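Mannan endo-1,4-beta-mannosidase (Cryptopygus antarcticus, PDB 4OOU) hydrolyses internal beta-1,4-mannosidic linkages in the backbones of mannans, galactomannans and glucomannans, releasing mainly short manno-oligosaccharides. Local coordinates at residues W243-T249 against Y277-T281; P307-F313 against Y335-W341. All blocks are in the same frame, centred on the assembly; numbering follows the deposited sequence.

Interaction 1: residues W243-T249 against Y277-T281; sequences WSELTQT and YQMHT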
ATOM      1  N   TRP A 243       5.433  -8.636   0.705  1.00 37.04           N
ATOM      2  CA  TRP A 243       6.197  -8.982  -0.499  1.00 40.26           C
ATOM      3  C   TRP A 243       5.658 -10.187  -1.241  1.00 38.85           C
ATOM      4  O   TRP A 243       5.921 -10.317  -2.412  1.00 40.74           O
ATOM      5  CB  TRP A 243       7.689  -9.119  -0.175  1.00 39.45           C
ATOM      6  CG  TRP A 243       8.375 -10.412  -0.325  1.00 39.86           C
ATOM      7  CD1 TRP A 243       9.287 -10.751  -1.310  1.00 39.70           C
ATOM      8  CD2 TRP A 243       8.377 -11.493   0.608  1.00 39.06           C
ATOM      9  NE1 TRP A 243       9.818 -12.004  -1.050  1.00 38.45           N
ATOM     10  CE2 TRP A 243       9.283 -12.476   0.118  1.00 37.15           C
ATOM     11  CE3 TRP A 243       7.703 -11.737   1.804  1.00 41.32           C
ATOM     12  CZ2 TRP A 243       9.510 -13.674   0.774  1.00 35.29           C
ATOM     13  CZ3 TRP A 243       7.924 -12.948   2.455  1.00 39.95           C
ATOM     14  CH2 TRP A 243       8.825 -13.903   1.929  1.00 36.86           C
ATOM     15  N   SER A 244       4.852 -11.010  -0.562  1.00 42.36           N
ATOM     16  CA  SER A 244       4.415 -12.322  -1.056  1.00 40.52           C
ATOM     17  C   SER A 244       3.160 -12.738  -0.339  1.00 41.56           C
ATOM     18  O   SER A 244       2.883 -12.251   0.748  1.00 41.30           O
ATOM     19  CB  SER A 244       5.462 -13.352  -0.665  1.00 41.64           C
ATOM     20  OG  SER A 244       5.217 -14.563  -1.308  1.00 47.17           O
ATOM     21  N   GLU A 245       2.438 -13.684  -0.925  1.00 42.52           N
ATOM     22  CA  GLU A 245       1.311 -14.372  -0.263  1.00 41.18           C
ATOM     23  C   GLU A 245       1.636 -14.966   1.129  1.00 43.91           C
ATOM     24  O   GLU A 245       0.759 -14.973   2.013  1.00 38.18           O
ATOM     25  CB  GLU A 245       0.784 -15.472  -1.197  1.00 39.63           C
ATOM     26  CG  GLU A 245       1.725 -16.670  -1.406  1.00 36.68           C
ATOM     27  CD  GLU A 245       2.756 -16.521  -2.513  1.00 37.95           C
ATOM     28  OE1 GLU A 245       2.818 -15.495  -3.236  1.00 34.43           O
ATOM     29  OE2 GLU A 245       3.545 -17.484  -2.656  1.00 40.46           O
ATOM     30  N   LEU A 246       2.902 -15.416   1.296  1.00 43.36           N
ATOM     31  CA  LEU A 246       3.415 -16.203   2.454  1.00 46.18           C
ATOM     32  C   LEU A 246       3.109 -15.712   3.860  1.00 47.84           C
ATOM     33  O   LEU A 246       3.233 -16.463   4.860  1.00 45.73           O
ATOM     34  CB  LEU A 246       4.941 -16.297   2.371  1.00 47.80           C
ATOM     35  CG  LEU A 246       5.651 -17.393   1.554  1.00 47.49           C
ATOM     36  CD1 LEU A 246       4.764 -18.266   0.684  1.00 47.03           C
ATOM     37  CD2 LEU A 246       6.738 -16.770   0.693  1.00 51.00           C
ATOM     38  N   THR A 247       2.721 -14.452   3.940  1.00 46.26           N
ATOM     39  CA  THR A 247       2.665 -13.779   5.199  1.00 42.30           C
ATOM     40  C   THR A 247       1.315 -13.104   5.406  1.00 41.73           C
ATOM     41  O   THR A 247       1.107 -12.394   6.394  1.00 46.72           O
ATOM     42  CB  THR A 247       3.867 -12.838   5.258  1.00 42.58           C
ATOM     43  OG1 THR A 247       4.131 -12.483   6.601  1.00 50.00           O
ATOM     44  CG2 THR A 247       3.637 -11.629   4.487  1.00 43.47           C
ATOM     45  N   GLN A 248       0.366 -13.346   4.506  1.00 40.61           N
ATOM     46  CA  GLN A 248      -0.968 -12.759   4.669  1.00 41.52           C
ATOM     47  C   GLN A 248      -2.103 -13.757   4.412  1.00 40.61           C
ATOM     48  O   GLN A 248      -3.246 -13.381   4.115  1.00 36.78           O
ATOM     49  CB  GLN A 248      -1.118 -11.456   3.853  1.00 42.64           C
ATOM     50  CG  GLN A 248      -0.605 -10.224   4.608  1.00 41.18           C
ATOM     51  CD  GLN A 248      -0.935  -8.916   3.927  1.00 41.57           C
ATOM     52  OE1 GLN A 248      -1.998  -8.768   3.328  1.00 43.61           O
ATOM     53  NE2 GLN A 248      -0.028  -7.950   4.019  1.00 41.25           N
ATOM     54  N   THR A 249      -1.792 -15.034   4.601  1.00 39.55           N
ATOM     55  CA  THR A 249      -2.822 -16.061   4.649  1.00 37.25           C
ATOM     56  C   THR A 249      -2.488 -17.089   5.725  1.00 42.50           C
ATOM     57  O   THR A 249      -1.309 -17.428   5.937  1.00 44.53           O
ATOM     58  CB  THR A 249      -2.930 -16.755   3.293  1.00 34.26           C
ATOM     59  OG1 THR A 249      -4.085 -17.617   3.277  1.00 31.57           O
ATOM     60  CG2 THR A 249      -1.627 -17.524   2.989  1.00 33.57           C
ATOM     61  N   TYR A 277      -6.093  -6.426   3.321  1.00 37.28           N
ATOM     62  CA  TYR A 277      -4.842  -7.119   3.087  1.00 34.80           C
ATOM     63  C   TYR A 277      -4.315  -6.774   1.700  1.00 34.45           C
ATOM     64  O   TYR A 277      -5.012  -6.187   0.852  1.00 31.84           O
ATOM     65  CB  TYR A 277      -5.078  -8.611   3.177  1.00 35.97           C
ATOM     66  CG  TYR A 277      -5.600  -9.087   4.528  1.00 36.17           C
ATOM     67  CD1 TYR A 277      -4.773  -9.162   5.648  1.00 36.25           C
ATOM     68  CD2 TYR A 277      -6.903  -9.535   4.664  1.00 36.75           C
ATOM     69  CE1 TYR A 277      -5.257  -9.618   6.869  1.00 36.12           C
ATOM     70  CE2 TYR A 277      -7.381 -10.009   5.876  1.00 35.60           C
ATOM     71  CZ  TYR A 277      -6.565 -10.036   6.973  1.00 35.72           C
ATOM     72  OH  TYR A 277      -7.093 -10.513   8.156  1.00 39.22           O
ATOM     73  N   GLN A 278      -3.071  -7.145   1.465  1.00 33.33           N
ATOM     74  CA  GLN A 278      -2.401  -6.778   0.238  1.00 31.66           C
ATOM     75  C   GLN A 278      -1.200  -7.657   0.049  1.00 32.55           C
ATOM     76  O   GLN A 278      -0.262  -7.636   0.856  1.00 29.50           O
ATOM     77  CB  GLN A 278      -1.953  -5.327   0.293  1.00 32.23           C
ATOM     78  CG  GLN A 278      -1.550  -4.694  -1.045  1.00 33.26           C
ATOM     79  CD  GLN A 278      -0.688  -3.452  -0.886  1.00 31.47           C
ATOM     80  OE1 GLN A 278       0.326  -3.296  -1.597  1.00 29.30           O
ATOM     81  NE2 GLN A 278      -1.060  -2.572   0.056  1.00 27.45           N
ATOM     82  N   MET A 279      -1.229  -8.445  -1.014  1.00 34.64           N
ATOM     83  CA  MET A 279      -0.062  -9.220  -1.389  1.00 34.93           C
ATOM     84  C   MET A 279       0.551  -8.627  -2.648  1.00 34.39           C
ATOM     85  O   MET A 279      -0.128  -7.972  -3.438  1.00 35.81           O
ATOM     86  CB  MET A 279      -0.465 -10.665  -1.601  1.00 37.52           C
ATOM     87  CG  MET A 279      -1.065 -11.336  -0.371  1.00 39.21           C
ATOM     88  SD  MET A 279      -2.035 -12.804  -0.773  1.00 41.71           S
ATOM     89  CE  MET A 279      -2.543 -13.309   0.869  1.00 41.26           C
ATOM     90  N   HIS A 280       1.851  -8.787  -2.784  1.00 34.91           N
ATOM     91  CA  HIS A 280       2.554  -8.458  -4.024  1.00 36.15           C
ATOM     92  C   HIS A 280       2.990  -9.749  -4.655  1.00 34.99           C
ATOM     93  O   HIS A 280       3.222 -10.663  -3.940  1.00 32.42           O
ATOM     94  CB  HIS A 280       3.816  -7.670  -3.729  1.00 34.96           C
ATOM     95  CG  HIS A 280       3.570  -6.371  -3.051  1.00 31.74           C
ATOM     96  ND1 HIS A 280       4.577  -5.647  -2.462  1.00 31.96           N
ATOM     97  CD2 HIS A 280       2.435  -5.670  -2.861  1.00 31.06           C
ATOM     98  CE1 HIS A 280       4.076  -4.537  -1.960  1.00 33.35           C
ATOM     99  NE2 HIS A 280       2.775  -4.532  -2.181  1.00 32.08           N
ATOM    100  N   THR A 281       3.159  -9.833  -5.974  1.00 39.24           N
ATOM    101  CA  THR A 281       3.504 -11.124  -6.558  1.00 39.98           C
ATOM    102  C   THR A 281       4.317 -11.042  -7.852  1.00 41.49           C
ATOM    103  O   THR A 281       3.980 -10.308  -8.787  1.00 44.07           O
ATOM    104  CB  THR A 281       2.240 -12.011  -6.716  1.00 40.06           C
ATOM    105  OG1 THR A 281       2.623 -13.385  -6.900  1.00 36.56           O
ATOM    106  CG2 THR A 281       1.380 -11.522  -7.850  1.00 38.21           C
TER
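Met279 lays its flexible thioether under the turn of 243-249: SD is 3.7 Å from Glu245 CA, and CE reaches 3.3 Å from Gln248 O and 3.8 Å from Gln248 CB. An unbranched, apolar side chain suits this uneven backbone surface. Beside it, Gln248 points at the strand, and its OE1 accepts a hydrogen bond from Gln278 N (2.7 Å, nearly linear), while its NE2 is bound by Ser242 OG and Val240 O. An amide, donor and acceptor at once, can thus join the end of strand 238-241 to 277-281. Ser244 CA makes a CH···O contact of 3.5 Å with His280 O. His280 uses both ring nitrogens: NE2 donates to Gln278 OE1 (2.8 Å), and ND1 is hydrogen-bonded to Glu181, the probable proton donor/acceptor. Trp243, which binds substrate, directs its CA-to-CB bond away from the strand. With one direct hydrogen bond, the substrate-binding loop after TIM-barrel strand 238-241 is held against the next barrel strand mainly by close packing, beside a catalytic-centre histidine.

Interaction 2: residues P307-F313 against Y335-W341; sequences PLLIGEF and YNGALTW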
ATOM      1  N   PRO A 307     -11.108  -7.050   2.416  1.00 35.26           N
ATOM      2  CA  PRO A 307     -10.714  -7.047   1.010  1.00 33.09           C
ATOM      3  C   PRO A 307      -9.249  -7.435   0.874  1.00 35.28           C
ATOM      4  O   PRO A 307      -8.495  -7.270   1.828  1.00 38.03           O
ATOM      5  CB  PRO A 307     -10.913  -5.598   0.582  1.00 35.01           C
ATOM      6  CG  PRO A 307     -11.732  -4.949   1.644  1.00 35.43           C
ATOM      7  CD  PRO A 307     -11.410  -5.700   2.894  1.00 35.69           C
ATOM      8  N   LEU A 308      -8.878  -7.998  -0.278  1.00 35.47           N
ATOM      9  CA  LEU A 308      -7.496  -8.367  -0.616  1.00 34.15           C
ATOM     10  C   LEU A 308      -7.102  -7.767  -1.985  1.00 35.91           C
ATOM     11  O   LEU A 308      -7.819  -7.908  -2.989  1.00 35.50           O
ATOM     12  CB  LEU A 308      -7.348  -9.880  -0.671  1.00 32.41           C
ATOM     13  CG  LEU A 308      -6.000 -10.394  -1.138  1.00 31.42           C
ATOM     14  CD1 LEU A 308      -4.909  -9.936  -0.209  1.00 30.70           C
ATOM     15  CD2 LEU A 308      -6.043 -11.910  -1.156  1.00 33.09           C
ATOM     16  N   LEU A 309      -5.973  -7.075  -1.991  1.00 35.33           N
ATOM     17  CA  LEU A 309      -5.554  -6.264  -3.098  1.00 34.40           C
ATOM     18  C   LEU A 309      -4.316  -6.957  -3.558  1.00 34.31           C
ATOM     19  O   LEU A 309      -3.479  -7.319  -2.728  1.00 36.36           O
ATOM     20  CB  LEU A 309      -5.174  -4.870  -2.579  1.00 34.90           C
ATOM     21  CG  LEU A 309      -5.020  -3.560  -3.389  1.00 35.18           C
ATOM     22  CD1 LEU A 309      -3.827  -2.715  -2.952  1.00 31.84           C
ATOM     23  CD2 LEU A 309      -4.976  -3.757  -4.895  1.00 35.84           C
ATOM     24  N   ILE A 310      -4.180  -7.141  -4.860  1.00 32.43           N
ATOM     25  CA  ILE A 310      -2.872  -7.462  -5.415  1.00 35.53           C
ATOM     26  C   ILE A 310      -2.137  -6.155  -5.653  1.00 37.16           C
ATOM     27  O   ILE A 310      -2.371  -5.471  -6.659  1.00 39.96           O
ATOM     28  CB  ILE A 310      -2.942  -8.287  -6.714  1.00 35.51           C
ATOM     29  CG1 ILE A 310      -3.844  -9.512  -6.475  1.00 35.88           C
ATOM     30  CG2 ILE A 310      -1.520  -8.663  -7.150  1.00 33.34           C
ATOM     31  CD1 ILE A 310      -4.097 -10.397  -7.675  1.00 36.97           C
ATOM     32  N   GLY A 311      -1.218  -5.840  -4.743  1.00 39.24           N
ATOM     33  CA  GLY A 311      -0.708  -4.474  -4.571  1.00 36.48           C
ATOM     34  C   GLY A 311       0.353  -4.113  -5.568  1.00 34.54           C
ATOM     35  O   GLY A 311       0.473  -2.944  -5.977  1.00 31.81           O
ATOM     36  N   GLU A 312       1.125  -5.120  -5.956  1.00 33.97           N
ATOM     37  CA  GLU A 312       2.050  -5.007  -7.077  1.00 32.84           C
ATOM     38  C   GLU A 312       2.114  -6.301  -7.871  1.00 34.89           C
ATOM     39  O   GLU A 312       1.974  -7.397  -7.325  1.00 33.65           O
ATOM     40  CB  GLU A 312       3.460  -4.747  -6.603  1.00 35.77           C
ATOM     41  CG  GLU A 312       3.696  -3.616  -5.614  1.00 34.66           C
ATOM     42  CD  GLU A 312       5.131  -3.631  -5.119  1.00 35.58           C
ATOM     43  OE1 GLU A 312       5.940  -4.460  -5.629  1.00 33.37           O
ATOM     44  OE2 GLU A 312       5.453  -2.840  -4.206  1.00 36.13           O
ATOM     45  N   PHE A 313       2.335  -6.168  -9.171  1.00 36.26           N
ATOM     46  CA  PHE A 313       2.668  -7.297 -10.017  1.00 37.69           C
ATOM     47  C   PHE A 313       3.215  -6.785 -11.355  1.00 37.47           C
ATOM     48  O   PHE A 313       3.063  -5.619 -11.664  1.00 37.17           O
ATOM     49  CB  PHE A 313       1.432  -8.181 -10.218  1.00 39.56           C
ATOM     50  CG  PHE A 313       0.436  -7.628 -11.198  1.00 39.80           C
ATOM     51  CD1 PHE A 313      -0.548  -6.745 -10.784  1.00 40.29           C
ATOM     52  CD2 PHE A 313       0.479  -8.006 -12.537  1.00 42.49           C
ATOM     53  CE1 PHE A 313      -1.466  -6.242 -11.679  1.00 41.26           C
ATOM     54  CE2 PHE A 313      -0.441  -7.516 -13.436  1.00 42.91           C
ATOM     55  CZ  PHE A 313      -1.408  -6.625 -13.002  1.00 44.94           C
ATOM     56  N   TYR A 335     -10.448 -11.180  -6.456  1.00 35.20           N
ATOM     57  CA  TYR A 335      -9.610 -10.166  -5.836  1.00 36.40           C
ATOM     58  C   TYR A 335     -10.266  -8.794  -5.883  1.00 36.14           C
ATOM     59  O   TYR A 335     -11.086  -8.515  -6.765  1.00 32.88           O
ATOM     60  CB  TYR A 335      -8.214 -10.142  -6.421  1.00 35.83           C
ATOM     61  CG  TYR A 335      -7.498 -11.447  -6.256  1.00 37.13           C
ATOM     62  CD1 TYR A 335      -6.731 -11.698  -5.129  1.00 38.49           C
ATOM     63  CD2 TYR A 335      -7.601 -12.439  -7.224  1.00 36.28           C
ATOM     64  CE1 TYR A 335      -6.087 -12.910  -4.963  1.00 39.64           C
ATOM     65  CE2 TYR A 335      -6.940 -13.639  -7.082  1.00 38.21           C
ATOM     66  CZ  TYR A 335      -6.184 -13.871  -5.956  1.00 40.33           C
ATOM     67  OH  TYR A 335      -5.535 -15.064  -5.830  1.00 40.41           O
ATOM     68  N   ASN A 336      -9.875  -7.936  -4.950  1.00 35.30           N
ATOM     69  CA  ASN A 336     -10.482  -6.624  -4.855  1.00 37.65           C
ATOM     70  C   ASN A 336      -9.708  -5.517  -5.499  1.00 35.47           C
ATOM     71  O   ASN A 336     -10.188  -4.391  -5.545  1.00 35.01           O
ATOM     72  CB  ASN A 336     -10.746  -6.321  -3.414  1.00 38.42           C
ATOM     73  CG  ASN A 336     -11.671  -7.326  -2.833  1.00 38.87           C
ATOM     74  OD1 ASN A 336     -12.877  -7.235  -3.006  1.00 40.23           O
ATOM     75  ND2 ASN A 336     -11.113  -8.326  -2.199  1.00 39.73           N
ATOM     76  N   GLY A 337      -8.515  -5.819  -5.994  1.00 32.79           N
ATOM     77  CA  GLY A 337      -7.886  -4.948  -6.974  1.00 30.37           C
ATOM     78  C   GLY A 337      -6.609  -5.549  -7.550  1.00 31.68           C
ATOM     79  O   GLY A 337      -6.178  -6.621  -7.107  1.00 28.79           O
ATOM     80  N   ALA A 338      -5.995  -4.848  -8.513  1.00 28.50           N
ATOM     81  CA  ALA A 338      -4.701  -5.266  -9.091  1.00 29.14           C
ATOM     82  C   ALA A 338      -3.924  -4.091  -9.659  1.00 29.70           C
ATOM     83  O   ALA A 338      -4.459  -3.311 -10.474  1.00 26.15           O
ATOM     84  CB  ALA A 338      -4.904  -6.304 -10.175  1.00 28.59           C
ATOM     85  N   LEU A 339      -2.652  -3.997  -9.255  1.00 32.56           N
ATOM     86  CA  LEU A 339      -1.824  -2.801  -9.479  1.00 33.55           C
ATOM     87  C   LEU A 339      -0.476  -3.196 -10.018  1.00 33.44           C
ATOM     88  O   LEU A 339       0.238  -3.966  -9.378  1.00 34.68           O
ATOM     89  CB  LEU A 339      -1.611  -2.058  -8.144  1.00 36.56           C
ATOM     90  CG  LEU A 339      -2.480  -0.872  -7.719  1.00 36.04           C
ATOM     91  CD1 LEU A 339      -3.921  -1.035  -8.112  1.00 36.76           C
ATOM     92  CD2 LEU A 339      -2.381  -0.690  -6.226  1.00 35.61           C
ATOM     93  N   THR A 340      -0.116  -2.654 -11.169  1.00 34.70           N
ATOM     94  CA  THR A 340       1.122  -3.037 -11.843  1.00 36.99           C
ATOM     95  C   THR A 340       2.286  -2.319 -11.214  1.00 35.83           C
ATOM     96  O   THR A 340       2.097  -1.333 -10.504  1.00 37.81           O
ATOM     97  CB  THR A 340       1.086  -2.721 -13.366  1.00 39.28           C
ATOM     98  OG1 THR A 340       0.651  -1.358 -13.583  1.00 40.71           O
ATOM     99  CG2 THR A 340       0.131  -3.671 -14.087  1.00 36.85           C
ATOM    100  N   TRP A 341       3.476  -2.835 -11.469  1.00 31.84           N
ATOM    101  CA  TRP A 341       4.698  -2.204 -11.042  1.00 33.09           C
ATOM    102  C   TRP A 341       5.603  -1.976 -12.282  1.00 33.38           C
ATOM    103  O   TRP A 341       5.849  -2.928 -12.992  1.00 30.51           O
ATOM    104  CB  TRP A 341       5.429  -3.097 -10.021  1.00 33.88           C
ATOM    105  CG  TRP A 341       6.664  -2.427  -9.513  1.00 33.06           C
ATOM    106  CD1 TRP A 341       7.887  -2.454 -10.086  1.00 34.16           C
ATOM    107  CD2 TRP A 341       6.774  -1.562  -8.369  1.00 34.13           C
ATOM    108  NE1 TRP A 341       8.761  -1.658  -9.385  1.00 35.94           N
ATOM    109  CE2 TRP A 341       8.102  -1.108  -8.320  1.00 35.80           C
ATOM    110  CE3 TRP A 341       5.884  -1.146  -7.378  1.00 33.92           C
ATOM    111  CZ2 TRP A 341       8.566  -0.266  -7.312  1.00 37.18           C
ATOM    112  CZ3 TRP A 341       6.337  -0.301  -6.389  1.00 36.89           C
ATOM    113  CH2 TRP A 341       7.671   0.128  -6.357  1.00 37.40           C
TER
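Parallel pairing joins 307-313 to 335-341 through five backbone hydrogen bonds; the axes of strands 308-313 and 337-340 approach to 4.6 Å. Asn336 N donates to Leu308 O (2.8 Å), Ile310 N to Gly337 O (3.1 Å) and Leu339 N to Ile310 O (3.0 Å), so Ile310 pairs through both amide and carbonyl. Phe313 N gives a weak bond to Leu339 O, but Phe313 O accepts a sound one from Trp341 N (2.8 Å). Leu309 and Gly311 bond on the other side to strand 277-281, and Gly311 O to Asn43 ND2. Gly337 suits its place because a CB would clash with Leu309 CD2. Ile310 and Ala338 share the face covered by helix 323-332, where small Ala338 admits the Phe313 ring; Ile310 CD1 sits over the Tyr335 ring in a CH-pi contact. Glu312, the probable nucleophile, has its carboxylate bound by Tyr282 and Arg81. Backbone pairing sets Glu312 beside substrate-binding Trp341 (CD to CE3, 3.4 Å), and Arg81 balances its charge, consistent with a glutamate kept ionised for attack.

Following the chain, the loop after strand 238-241 enters interaction 1, which closes when strand 277-281 returns beside it, enclosing a segment that includes helix 260-267. Interaction 2 opens only afterwards, with strand 308-313, and closes through helix 323-332 onto strand 337-340 as a right-handed beta-alpha-beta unit of the TIM barrel. The two closures are therefore in series, neither nested nor crossed. They meet because 277-281 and 308-313 are parallel neighbours in the sheet, Met279 O lying 2.7 Å from Gly311 N. Together with that pairing they connect the loop after 238-241 with strands 277-281, 308-313 and 337-340, bringing His280 CE1 within 3.1 Å of Glu312 OE2 in the active site.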